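Local coordinates for protein oxidoreductase (Ralstonia eutropha, PDB 3HJ9) that binds flavin mononucleotide and probably works as an FMN-dependent oxidoreductase of the nitroreductase family, at residues Y10-G15 / T126-F131; D95-L100 / V140-H145; L116-D121 / H196-E201; L188-L193 / D202-L207. All coordinates share one frame; numbering follows the deposited sequence.

Contact 1 (Y10-G15 / T126-F131); sequences YEPVKG and TGYQDF. With FMN (flavin mononucleotide), chain C; ACT (acetate ion), chain D.
A short antiparallel pairing between the N-terminal arm and the loop that carries Asp-130 to the flavin joins Tyr-10 to Val-13 with Gly-127 to Phe-131 at the rim of the FMN pocket. Two backbone bonds hold it: Gln-129 N reaches Glu-11 O at 2.8 Å, and Val-13 N reaches Gly-127 O at 2.9 Å. Between them Pro-12 and Tyr-128 form a non-hydrogen-bonded pair, with Pro-12 CB lying 4.0 Å from Tyr-128 CE2. Val-13 CG2 touches the peptide link between Tyr-128 and Gln-129, 3.7 Å from Tyr-128 C. In the nitroreductase fold, here with FMN bound at the dimer interface, this pairing lays the arm beside the flavin. Asp-130 CB sits over one face of the Tyr-10 ring, a CH-pi contact 3.7 Å from the centroid, and the carboxylate plane stands 81° from the ring. With chi1 at 63°, Asp-130 CG lies between the backbone N and the carbonyl carbon, on the flavin side; OD2 accepts from FMN N3 at 2.9 Å, while OD1 forms a salt bridge with Arg-185. The Tyr-10 ring meets an acetate, probably from the crystallisation liquor, at its edge, and OH donates to acetate OXT at 2.6 Å. Both Tyr-10 and Tyr-128 pack edge-to-face with Trp-187, and Tyr-10 also packs on Tyr-89 of the second subunit.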
# COMPACT_ATOMS: atom_id res chain seq x y z
N TYR A 10 20.07 -0.66 -10.82
CA TYR A 10 19.96 -1.70 -11.85
C TYR A 10 20.38 -1.21 -13.23
O TYR A 10 20.30 -0.01 -13.55
CB TYR A 10 18.54 -2.26 -11.93
CG TYR A 10 18.06 -2.94 -10.67
CD1 TYR A 10 18.79 -4.00 -10.10
CD2 TYR A 10 16.89 -2.54 -10.05
CE1 TYR A 10 18.34 -4.63 -8.93
CE2 TYR A 10 16.43 -3.16 -8.88
CZ TYR A 10 17.16 -4.19 -8.34
OH TYR A 10 16.71 -4.78 -7.21
N GLU A 11 20.87 -2.14 -14.03
CA GLU A 11 21.28 -1.88 -15.39
C GLU A 11 20.02 -1.58 -16.24
O GLU A 11 19.02 -2.28 -16.10
CB GLU A 11 22.04 -3.08 -15.95
CG GLU A 11 22.59 -2.90 -17.34
CD GLU A 11 23.38 -4.10 -17.83
OE1 GLU A 11 23.34 -5.18 -17.17
OE2 GLU A 11 24.05 -3.96 -18.88
N PRO A 12 20.05 -0.50 -17.05
CA PRO A 12 18.91 -0.28 -17.94
C PRO A 12 18.85 -1.34 -19.05
O PRO A 12 19.87 -1.83 -19.49
CB PRO A 12 19.17 1.12 -18.51
CG PRO A 12 20.56 1.42 -18.24
CD PRO A 12 20.98 0.64 -17.06
N VAL A 13 17.64 -1.70 -19.47
CA VAL A 13 17.42 -2.61 -20.59
C VAL A 13 17.20 -1.68 -21.77
O VAL A 13 16.19 -0.98 -21.83
CB VAL A 13 16.19 -3.52 -20.36
CG1 VAL A 13 15.84 -4.29 -21.62
CG2 VAL A 13 16.45 -4.47 -19.23
N LYS A 14 18.14 -1.66 -22.71
CA LYS A 14 18.09 -0.74 -23.86
C LYS A 14 17.57 -1.42 -25.14
O LYS A 14 17.85 -2.60 -25.38
CB LYS A 14 19.48 -0.14 -24.11
N GLY A 15 16.79 -0.67 -25.92
CA GLY A 15 16.33 -1.10 -27.24
C GLY A 15 15.14 -2.01 -27.40
O GLY A 15 14.69 -2.18 -28.52
N THR A 126 9.73 -2.73 -18.04
CA THR A 126 10.08 -1.73 -17.01
C THR A 126 11.31 -0.91 -17.39
O THR A 126 11.52 0.13 -16.83
CB THR A 126 10.35 -2.33 -15.61
OG1 THR A 126 11.55 -3.09 -15.66
CG2 THR A 126 9.17 -3.16 -15.10
N GLY A 127 12.13 -1.39 -18.32
CA GLY A 127 13.33 -0.70 -18.73
C GLY A 127 14.55 -0.93 -17.85
O GLY A 127 15.57 -0.29 -18.07
N TYR A 128 14.45 -1.78 -16.82
CA TYR A 128 15.59 -2.11 -15.96
C TYR A 128 15.71 -3.60 -15.69
O TYR A 128 14.69 -4.30 -15.60
CB TYR A 128 15.49 -1.37 -14.64
CG TYR A 128 15.72 0.11 -14.80
CD1 TYR A 128 14.63 0.99 -14.92
CD2 TYR A 128 17.02 0.63 -14.89
CE1 TYR A 128 14.84 2.37 -15.07
CE2 TYR A 128 17.23 2.00 -15.08
CZ TYR A 128 16.14 2.86 -15.15
OH TYR A 128 16.34 4.18 -15.29
N GLN A 129 16.95 -4.05 -15.53
CA GLN A 129 17.24 -5.44 -15.21
C GLN A 129 17.29 -5.65 -13.69
O GLN A 129 18.35 -5.51 -13.06
CB GLN A 129 18.54 -5.89 -15.90
CG GLN A 129 18.93 -7.35 -15.68
CD GLN A 129 17.82 -8.33 -16.03
OE1 GLN A 129 16.87 -8.56 -15.26
NE2 GLN A 129 17.97 -8.94 -17.19
N ASP A 130 16.14 -6.00 -13.13
CA ASP A 130 15.97 -6.31 -11.70
C ASP A 130 15.81 -7.82 -11.42
O ASP A 130 15.35 -8.21 -10.36
CB ASP A 130 14.82 -5.48 -11.09
CG ASP A 130 13.46 -5.79 -11.70
OD1 ASP A 130 13.40 -6.64 -12.60
OD2 ASP A 130 12.45 -5.16 -11.30
N PHE A 131 16.23 -8.65 -12.39
CA PHE A 131 16.22 -10.09 -12.27
C PHE A 131 14.85 -10.72 -11.94
O PHE A 131 14.76 -11.72 -11.24
CB PHE A 131 17.31 -10.51 -11.28
CG PHE A 131 18.64 -9.81 -11.52
CD1 PHE A 131 19.48 -10.22 -12.55
CD2 PHE A 131 19.01 -8.70 -10.74
CE1 PHE A 131 20.70 -9.55 -12.80
CE2 PHE A 131 20.21 -8.03 -10.97
CZ PHE A 131 21.08 -8.47 -11.99
N1 FMN C . 11.68 -5.77 -6.40
C2 FMN C . 12.30 -5.90 -7.63
O2 FMN C . 12.76 -7.00 -7.97
N3 FMN C . 12.38 -4.80 -8.47
C4 FMN C . 11.88 -3.56 -8.09
O4 FMN C . 11.98 -2.62 -8.88
C4A FMN C . 11.25 -3.43 -6.84
N5 FMN C . 10.74 -2.21 -6.43
C5A FMN C . 10.05 -2.10 -5.23
C6 FMN C . 9.52 -0.86 -4.90
C7 FMN C . 8.84 -0.69 -3.68
C7M FMN C . 8.27 0.65 -3.33
C8 FMN C . 8.70 -1.77 -2.80
C8M FMN C . 7.99 -1.58 -1.49
C9 FMN C . 9.25 -3.02 -3.12
C9A FMN C . 9.93 -3.21 -4.35
N10 FMN C . 10.48 -4.43 -4.75
C10 FMN C . 11.15 -4.54 -5.99
C1' FMN C . 10.34 -5.68 -3.93
C2' FMN C . 11.34 -5.80 -2.81
O2' FMN C . 12.63 -6.08 -3.32
C3' FMN C . 10.85 -6.89 -1.88
O3' FMN C . 9.69 -6.41 -1.23
C4' FMN C . 11.97 -7.23 -0.87
O4' FMN C . 12.88 -8.07 -1.55
C5' FMN C . 11.46 -7.90 0.40
O5' FMN C . 10.90 -9.15 0.00
P FMN C . 9.40 -9.52 0.40
O1P FMN C . 9.07 -9.18 1.83
O2P FMN C . 8.47 -8.72 -0.50
O3P FMN C . 9.22 -11.02 0.18
C ACT D . 14.14 -3.27 -5.03
O ACT D . 13.75 -3.93 -4.05
OXT ACT D . 14.59 -3.97 -5.98
CH3 ACT D . 14.01 -1.78 -5.09
O HOH W 1 16.02 -8.02 -7.90
O HOH W 2 20.94 -4.84 -13.12

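Contact 2 (D95-L100 / V140-H145); sequences DVYVAL and VFVANH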
# COMPACT_ATOMS: atom_id res chain seq x y z
N ASP A 95 -5.04 4.33 -12.25
CA ASP A 95 -5.71 3.43 -13.17
C ASP A 95 -4.80 2.22 -13.27
O ASP A 95 -3.57 2.34 -13.35
CB ASP A 95 -5.86 4.04 -14.58
CG ASP A 95 -6.86 5.19 -14.64
OD1 ASP A 95 -7.81 5.26 -13.83
OD2 ASP A 95 -6.70 6.05 -15.54
N VAL A 96 -5.40 1.04 -13.27
CA VAL A 96 -4.66 -0.18 -13.33
C VAL A 96 -4.73 -0.71 -14.75
O VAL A 96 -5.81 -0.91 -15.29
CB VAL A 96 -5.17 -1.21 -12.33
CG1 VAL A 96 -4.41 -2.51 -12.52
CG2 VAL A 96 -4.99 -0.68 -10.92
N TYR A 97 -3.56 -0.95 -15.31
CA TYR A 97 -3.40 -1.52 -16.63
C TYR A 97 -2.90 -2.92 -16.44
O TYR A 97 -2.21 -3.20 -15.45
CB TYR A 97 -2.42 -0.70 -17.47
CG TYR A 97 -2.99 0.59 -17.99
CD1 TYR A 97 -3.11 1.70 -17.15
CD2 TYR A 97 -3.43 0.71 -19.31
CE1 TYR A 97 -3.62 2.91 -17.61
CE2 TYR A 97 -3.94 1.90 -19.79
CZ TYR A 97 -4.07 3.00 -18.92
OH TYR A 97 -4.60 4.16 -19.40
N VAL A 98 -3.19 -3.78 -17.40
CA VAL A 98 -2.76 -5.18 -17.35
C VAL A 98 -2.08 -5.55 -18.67
O VAL A 98 -2.71 -5.45 -19.72
CB VAL A 98 -3.98 -6.17 -17.15
CG1 VAL A 98 -3.48 -7.53 -16.75
CG2 VAL A 98 -4.96 -5.66 -16.12
N ALA A 99 -0.80 -5.96 -18.61
CA ALA A 99 -0.08 -6.43 -19.81
C ALA A 99 -0.28 -7.93 -19.87
O ALA A 99 0.22 -8.64 -19.00
CB ALA A 99 1.40 -6.07 -19.77
N LEU A 100 -1.08 -8.38 -20.84
CA LEU A 100 -1.28 -9.80 -21.12
C LEU A 100 -0.57 -10.12 -22.44
O LEU A 100 -0.27 -9.20 -23.22
CB LEU A 100 -2.76 -10.13 -21.26
CG LEU A 100 -3.59 -10.02 -19.98
CD1 LEU A 100 -5.08 -9.91 -20.35
CD2 LEU A 100 -3.29 -11.19 -19.01
N VAL A 140 0.27 -2.57 -14.28
CA VAL A 140 0.92 -1.23 -14.19
C VAL A 140 -0.05 -0.24 -13.52
O VAL A 140 -1.21 -0.07 -13.98
CB VAL A 140 1.35 -0.67 -15.53
CG1 VAL A 140 2.24 0.56 -15.30
CG2 VAL A 140 2.09 -1.72 -16.32
N PHE A 141 0.43 0.42 -12.47
CA PHE A 141 -0.37 1.39 -11.70
C PHE A 141 0.02 2.76 -12.25
O PHE A 141 1.16 3.21 -12.05
CB PHE A 141 -0.10 1.25 -10.20
CG PHE A 141 -0.45 -0.12 -9.64
CD1 PHE A 141 0.46 -1.15 -9.67
CD2 PHE A 141 -1.72 -0.36 -9.10
CE1 PHE A 141 0.13 -2.42 -9.18
CE2 PHE A 141 -2.06 -1.62 -8.58
CZ PHE A 141 -1.13 -2.65 -8.61
N VAL A 142 -0.88 3.36 -12.99
CA VAL A 142 -0.63 4.62 -13.68
C VAL A 142 -1.29 5.77 -12.95
O VAL A 142 -2.49 5.70 -12.72
CB VAL A 142 -1.14 4.56 -15.10
CG1 VAL A 142 -0.98 5.94 -15.82
CG2 VAL A 142 -0.42 3.43 -15.88
N ALA A 143 -0.53 6.82 -12.63
CA ALA A 143 -1.07 8.03 -11.96
C ALA A 143 -1.62 8.96 -13.01
O ALA A 143 -0.95 9.22 -14.02
CB ALA A 143 -0.01 8.78 -11.13
N ASN A 144 -2.82 9.47 -12.75
CA ASN A 144 -3.46 10.41 -13.62
C ASN A 144 -3.34 11.81 -13.03
O ASN A 144 -4.14 12.22 -12.18
CB ASN A 144 -4.91 10.02 -13.87
CG ASN A 144 -5.46 10.70 -15.10
OD1 ASN A 144 -5.33 11.93 -15.27
ND2 ASN A 144 -6.01 9.90 -16.01
N HIS A 145 -2.35 12.55 -13.52
CA HIS A 145 -2.08 13.91 -13.05
C HIS A 145 -3.22 14.91 -13.30
O HIS A 145 -3.33 15.91 -12.57
CB HIS A 145 -0.71 14.43 -13.56
CG HIS A 145 0.47 13.74 -12.92
ND1 HIS A 145 1.10 14.25 -11.80
CD2 HIS A 145 1.11 12.58 -13.22
CE1 HIS A 145 2.08 13.43 -11.44
NE2 HIS A 145 2.10 12.41 -12.28
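Strands 95-100 and 140-144 pair antiparallel from Asp-95 to Tyr-97 against Val-140 to Val-142, their axes 4.8 Å apart at closest approach and their directions at 144°. Asp-95 and Val-142 form one hydrogen-bonded pair and Tyr-97 and Val-140 the next, each exchanging two N-H...O bonds. Val-96 and Phe-141 are the non-hydrogen-bonded pair between them, where Val-96 CA makes a CA-H...O contact with Val-140 O at 3.5 Å. On the face of Val-96 and Phe-141, the two side chains lie side by side and point the same way. Val-96 CG2, anti to its carbonyl carbon, meets Phe-141 CD2 at 3.8 Å and CE2 almost as closely. On the other face Tyr-97 leans diagonally across to Val-142: with chi1 at -76° its CG lies beside the backbone N, and ring atom CD1 comes to 3.4 Å from Val-142 CG2. Tyr-97 CB and Val-140 CB stand 4.2 Å apart on this face. At the end of the pairing Asp-95 OD2 approaches Asn-144 ND2 only to 3.9 Å, with carboxylate and amide planes steeply inclined; the stronger partner of Asp-95 is Arg-147, which forms a salt bridge with OD1. The pair lies inside the large antiparallel sheet, flanked by strands 103-108 and 203-212. Helix 156-177 covers Val-96 and Phe-141 through Met-167, and the loop residues Met-197 and Leu-199 pack on Tyr-97 from the other face.

Contact 3 (L116-D121 / H196-E201); sequences LKRAAD and HMSLNE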
# COMPACT_ATOMS: atom_id res chain seq x y z
N LEU A 116 -9.12 -2.66 -24.28
CA LEU A 116 -7.83 -2.69 -25.01
C LEU A 116 -7.23 -1.27 -25.15
O LEU A 116 -7.93 -0.35 -25.55
CB LEU A 116 -7.97 -3.38 -26.37
CG LEU A 116 -6.72 -3.58 -27.24
CD1 LEU A 116 -5.73 -4.51 -26.55
CD2 LEU A 116 -7.16 -4.12 -28.62
N LYS A 117 -5.99 -1.14 -24.71
CA LYS A 117 -5.17 0.09 -24.80
C LYS A 117 -4.16 -0.09 -25.94
O LYS A 117 -3.93 0.86 -26.70
CB LYS A 117 -4.44 0.34 -23.48
CG LYS A 117 -3.57 1.61 -23.43
CD LYS A 117 -4.41 2.92 -23.53
CE LYS A 117 -3.50 4.09 -23.81
NZ LYS A 117 -4.18 5.37 -24.13
N ARG A 118 -3.51 -1.26 -26.02
CA ARG A 118 -2.60 -1.58 -27.14
C ARG A 118 -2.52 -3.08 -27.50
O ARG A 118 -2.25 -3.93 -26.64
CB ARG A 118 -1.22 -1.00 -26.84
CG ARG A 118 -0.40 -0.88 -28.10
CD ARG A 118 0.94 -0.27 -27.87
NE ARG A 118 1.62 -0.28 -29.16
CZ ARG A 118 2.86 0.14 -29.39
NH1 ARG A 118 3.63 0.62 -28.42
NH2 ARG A 118 3.32 0.08 -30.62
N ALA A 119 -2.70 -3.40 -28.77
CA ALA A 119 -2.63 -4.78 -29.29
C ALA A 119 -1.16 -5.18 -29.45
O ALA A 119 -0.65 -5.27 -30.54
CB ALA A 119 -3.43 -4.93 -30.62
N ALA A 120 -0.49 -5.35 -28.32
CA ALA A 120 0.92 -5.73 -28.24
C ALA A 120 1.19 -6.32 -26.85
O ALA A 120 0.47 -6.00 -25.86
CB ALA A 120 1.81 -4.53 -28.49
N ASP A 121 2.24 -7.14 -26.77
CA ASP A 121 2.69 -7.77 -25.50
C ASP A 121 3.74 -6.87 -24.85
O ASP A 121 4.90 -6.86 -25.29
CB ASP A 121 3.21 -9.21 -25.79
CG ASP A 121 3.79 -9.90 -24.56
OD1 ASP A 121 3.70 -9.42 -23.40
OD2 ASP A 121 4.39 -10.96 -24.78
N HIS A 196 5.55 3.19 -24.68
CA HIS A 196 5.15 1.84 -25.11
C HIS A 196 3.68 1.58 -24.86
O HIS A 196 3.03 0.95 -25.70
CB HIS A 196 6.00 0.73 -24.46
CG HIS A 196 7.43 0.74 -24.92
ND1 HIS A 196 7.77 0.79 -26.24
CD2 HIS A 196 8.59 0.67 -24.23
CE1 HIS A 196 9.09 0.78 -26.35
NE2 HIS A 196 9.61 0.70 -25.14
N MSE A 197 3.16 2.11 -23.76
CA MSE A 197 1.77 1.97 -23.38
C MSE A 197 0.77 2.93 -24.09
O MSE A 197 -0.43 2.80 -23.84
CB MSE A 197 1.62 2.12 -21.86
CG MSE A 197 2.29 1.01 -21.06
SE MSE A 197 2.21 1.45 -19.18
CE MSE A 197 0.33 1.12 -18.81
N SER A 198 1.28 3.87 -24.92
CA SER A 198 0.48 4.88 -25.64
C SER A 198 -0.36 5.73 -24.64
O SER A 198 -1.52 6.04 -24.90
CB SER A 198 -0.41 4.22 -26.71
OG SER A 198 0.36 3.37 -27.60
N LEU A 199 0.23 6.05 -23.49
CA LEU A 199 -0.46 6.83 -22.44
C LEU A 199 -0.53 8.29 -22.86
O LEU A 199 0.28 8.74 -23.67
CB LEU A 199 0.27 6.75 -21.10
CG LEU A 199 0.38 5.44 -20.35
CD1 LEU A 199 1.16 5.59 -19.05
CD2 LEU A 199 -1.00 4.81 -20.11
N ASN A 200 -1.49 9.02 -22.30
CA ASN A 200 -1.62 10.46 -22.53
C ASN A 200 -0.53 11.19 -21.78
O ASN A 200 0.09 10.59 -20.89
CB ASN A 200 -2.97 10.97 -22.01
CG ASN A 200 -4.13 10.36 -22.74
OD1 ASN A 200 -4.06 10.10 -23.94
ND2 ASN A 200 -5.22 10.13 -22.02
N GLU A 201 -0.31 12.47 -22.12
CA GLU A 201 0.72 13.29 -21.44
C GLU A 201 0.60 13.36 -19.93
O GLU A 201 1.62 13.31 -19.24
CB GLU A 201 0.79 14.71 -21.99
CG GLU A 201 1.44 14.79 -23.36
CD GLU A 201 1.65 16.23 -23.86
OE1 GLU A 201 1.85 17.16 -23.04
OE2 GLU A 201 1.63 16.42 -25.10
O HOH W 3 -2.35 2.08 -28.77
O HOH W 4 6.35 1.38 -28.76
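Lys-117 and Arg-118 reach from successive positions to the backbone carbonyls where helix 190-196 ends, the lysine at Ser-198 and the arginine at His-196. Lys-117 leaves the backbone with CG anti to N (chi1 -179°), 3.4 Å from Met-197 O; the chain then bends at chi2 (65°), and CE lies 3.3 Å from the same oxygen. At the tip, Lys-117 NZ makes a weak hydrogen bond of 2.8 Å to Ser-198 O. Arg-118 is instead extended from CG to NE, and its NH1 gives a nearly straight bond of 2.8 Å to His-196 O. That oxygen lies essentially in the guanidinium plane, while the donor is tilted only 17° from the carbonyl plane. Ser-198 has positive phi and closes a Schellman motif, and its OG stands 3.7 Å from Arg-118 CD. The helix end, where carbonyls carry partial negative charge, would probably favour the cationic groups close to it. On the other segment, Lys-117 and Arg-118 both face Leu-104 in a classic beta bulge, consistent with both side chains leaving on the side of the helix end. Two waters bridge the segments. One donates to Lys-117 O and also bonds Ser-198 OG; the other accepts from Arg-118 NH1 at 2.8 Å, lies at the edge of the His-196 ring, and bonds ND1. Met-197, a selenomethionine, starts away from 116-121, and its side chain packs on Val-140 of strand 137-144.

Contact 4 (L188-L193 / D202-L207); sequences LNRRQL and DEEPIL
Arg-190, Leu-188 and Leu-193 meet Glu-204, Pro-205 and Ile-206 where helix 190-196 packs its first turn on strand 203-212 of the large sheet of the nitroreductase fold. The helix is capped at its N terminus by Asn-189, whose OD1 accepts from Gln-192 N at 3.3 Å. The polar part is a salt bridge: Arg-190 NH1 bonds Glu-204 OE2 at 3.0 Å. The carboxylate oxygen lies near the guanidinium plane, yet the nitrogen stands far above the carboxylate plane, and the two flat groups are 86° apart. NH1 also forms a salt bridge with Glu-157, and Glu-204 OE1 takes a bond from His-145, so each charged group has a second partner. Arg-190 NH2 adds a hydrogen bond to Thr-158 of the second subunit. The apolar part centres on Pro-205, whose CB meets Leu-188 CD1 at 3.9 Å and Leu-193 CD2 at 4.1 Å. Leu-188 CD1 also reaches the backbone at Ile-206 C, 3.6 Å away, where Ile-206 and Leu-207 form a classic beta bulge facing Phe-141. Arg-190 CG lies beside its backbone N (chi1 -58°), and the chain, extended to NE, runs past Pro-205 O, with CD 3.2 Å from it; Ile-206 CD1 lies over one face of the guanidinium toward its rim. A water at the guanidinium edge accepts from Arg-190 NH2 at 2.9 Å and donates to Ile-206 O.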
# COMPACT_ATOMS: atom_id res chain seq x y z
N LEU A 188 11.20 1.73 -12.73
CA LEU A 188 10.54 1.95 -14.02
C LEU A 188 11.18 3.09 -14.77
O LEU A 188 11.42 4.13 -14.17
CB LEU A 188 9.04 2.29 -13.82
CG LEU A 188 8.12 1.32 -13.06
CD1 LEU A 188 6.64 1.84 -13.20
CD2 LEU A 188 8.25 -0.11 -13.57
N ASN A 189 11.50 2.88 -16.05
CA ASN A 189 11.85 3.96 -16.96
C ASN A 189 10.45 4.48 -17.34
O ASN A 189 9.81 4.00 -18.30
CB ASN A 189 12.67 3.46 -18.16
CG ASN A 189 13.13 4.60 -19.06
OD1 ASN A 189 12.44 5.64 -19.16
ND2 ASN A 189 14.29 4.44 -19.69
N ARG A 190 9.96 5.45 -16.57
CA ARG A 190 8.56 5.87 -16.68
C ARG A 190 8.20 6.43 -18.05
O ARG A 190 7.18 6.06 -18.62
CB ARG A 190 8.18 6.88 -15.57
CG ARG A 190 8.39 6.34 -14.20
CD ARG A 190 8.00 7.37 -13.20
NE ARG A 190 8.05 6.85 -11.85
CZ ARG A 190 7.70 7.54 -10.76
NH1 ARG A 190 7.28 8.80 -10.85
NH2 ARG A 190 7.77 6.97 -9.55
N ARG A 191 9.05 7.28 -18.60
CA ARG A 191 8.80 7.85 -19.93
C ARG A 191 8.82 6.83 -21.07
O ARG A 191 7.97 6.90 -21.99
CB ARG A 191 9.75 9.01 -20.21
CG ARG A 191 9.51 10.22 -19.31
CD ARG A 191 10.53 11.27 -19.65
NE ARG A 191 10.37 11.72 -21.03
CZ ARG A 191 11.31 12.30 -21.78
NH1 ARG A 191 12.55 12.53 -21.34
NH2 ARG A 191 10.99 12.65 -23.03
N GLN A 192 9.78 5.91 -21.02
CA GLN A 192 9.87 4.84 -22.01
C GLN A 192 8.64 3.92 -21.94
O GLN A 192 8.05 3.60 -22.97
CB GLN A 192 11.14 4.06 -21.77
CG GLN A 192 11.41 2.91 -22.68
CD GLN A 192 12.76 2.33 -22.39
OE1 GLN A 192 13.77 2.86 -22.85
NE2 GLN A 192 12.80 1.25 -21.61
N LEU A 193 8.27 3.51 -20.74
CA LEU A 193 7.11 2.66 -20.53
C LEU A 193 5.82 3.40 -20.93
O LEU A 193 4.96 2.79 -21.55
CB LEU A 193 7.02 2.13 -19.09
CG LEU A 193 5.90 1.10 -18.79
CD1 LEU A 193 6.01 -0.10 -19.77
CD2 LEU A 193 5.98 0.63 -17.34
N ASP A 202 -0.64 13.46 -19.43
CA ASP A 202 -0.91 13.54 -17.99
C ASP A 202 -0.93 12.19 -17.22
O ASP A 202 -1.27 12.17 -16.04
CB ASP A 202 -2.20 14.39 -17.73
CG ASP A 202 -3.49 13.71 -18.22
OD1 ASP A 202 -3.46 12.54 -18.63
OD2 ASP A 202 -4.55 14.37 -18.20
N GLU A 203 -0.53 11.08 -17.86
CA GLU A 203 -0.53 9.74 -17.26
C GLU A 203 0.88 9.24 -17.03
O GLU A 203 1.65 9.16 -17.96
CB GLU A 203 -1.29 8.76 -18.16
CG GLU A 203 -2.78 9.02 -18.14
CD GLU A 203 -3.58 8.30 -19.22
OE1 GLU A 203 -3.02 7.84 -20.26
OE2 GLU A 203 -4.83 8.23 -19.04
N GLU A 204 1.20 8.86 -15.80
CA GLU A 204 2.56 8.46 -15.41
C GLU A 204 2.56 7.09 -14.74
O GLU A 204 1.91 6.94 -13.71
CB GLU A 204 3.12 9.50 -14.44
CG GLU A 204 4.53 9.15 -13.91
CD GLU A 204 5.11 10.21 -13.01
OE1 GLU A 204 4.35 10.70 -12.14
OE2 GLU A 204 6.34 10.50 -13.14
N PRO A 205 3.29 6.09 -15.31
CA PRO A 205 3.45 4.82 -14.61
C PRO A 205 4.22 5.03 -13.30
O PRO A 205 5.24 5.72 -13.34
CB PRO A 205 4.30 3.96 -15.57
CG PRO A 205 4.38 4.69 -16.85
CD PRO A 205 3.96 6.11 -16.63
N ILE A 206 3.71 4.50 -12.19
CA ILE A 206 4.31 4.66 -10.85
C ILE A 206 4.97 3.37 -10.36
O ILE A 206 6.04 3.40 -9.80
CB ILE A 206 3.23 5.12 -9.78
CG1 ILE A 206 2.58 6.44 -10.17
CG2 ILE A 206 3.89 5.40 -8.43
CD1 ILE A 206 3.64 7.60 -10.45
N LEU A 207 4.25 2.27 -10.46
CA LEU A 207 4.71 0.94 -10.08
C LEU A 207 4.16 -0.08 -11.04
O LEU A 207 3.10 0.14 -11.65
CB LEU A 207 4.17 0.55 -8.69
CG LEU A 207 4.52 1.33 -7.44
CD1 LEU A 207 3.61 0.86 -6.27
CD2 LEU A 207 6.02 1.20 -7.11
O HOH W 5 8.57 4.27 -10.15

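From the N terminus, the arm at 10-15 is met again 111 residues later, when contact 1 closes a long loop with 126-131. Contact 2 opens inside that loop at strand 94-100 and closes beyond it at 137-144, so the two cross. Contact 3 also opens inside it, at 116-121, and closes last but one, crossing contacts 1, 2 and 4. Contact 4 closes a short loop after contacts 1 and 2 are complete. Contacts 2 and 4 share the large sheet through neighbouring strands 137-144 and 203-212, linked by Ala-143 N to Glu-204 O. Tyr-97 packs on Lys-117 of contact 3, Leu-199 on Pro-205, and Thr-126 joins contact 1 to Asn-189 beside the flavin pocket.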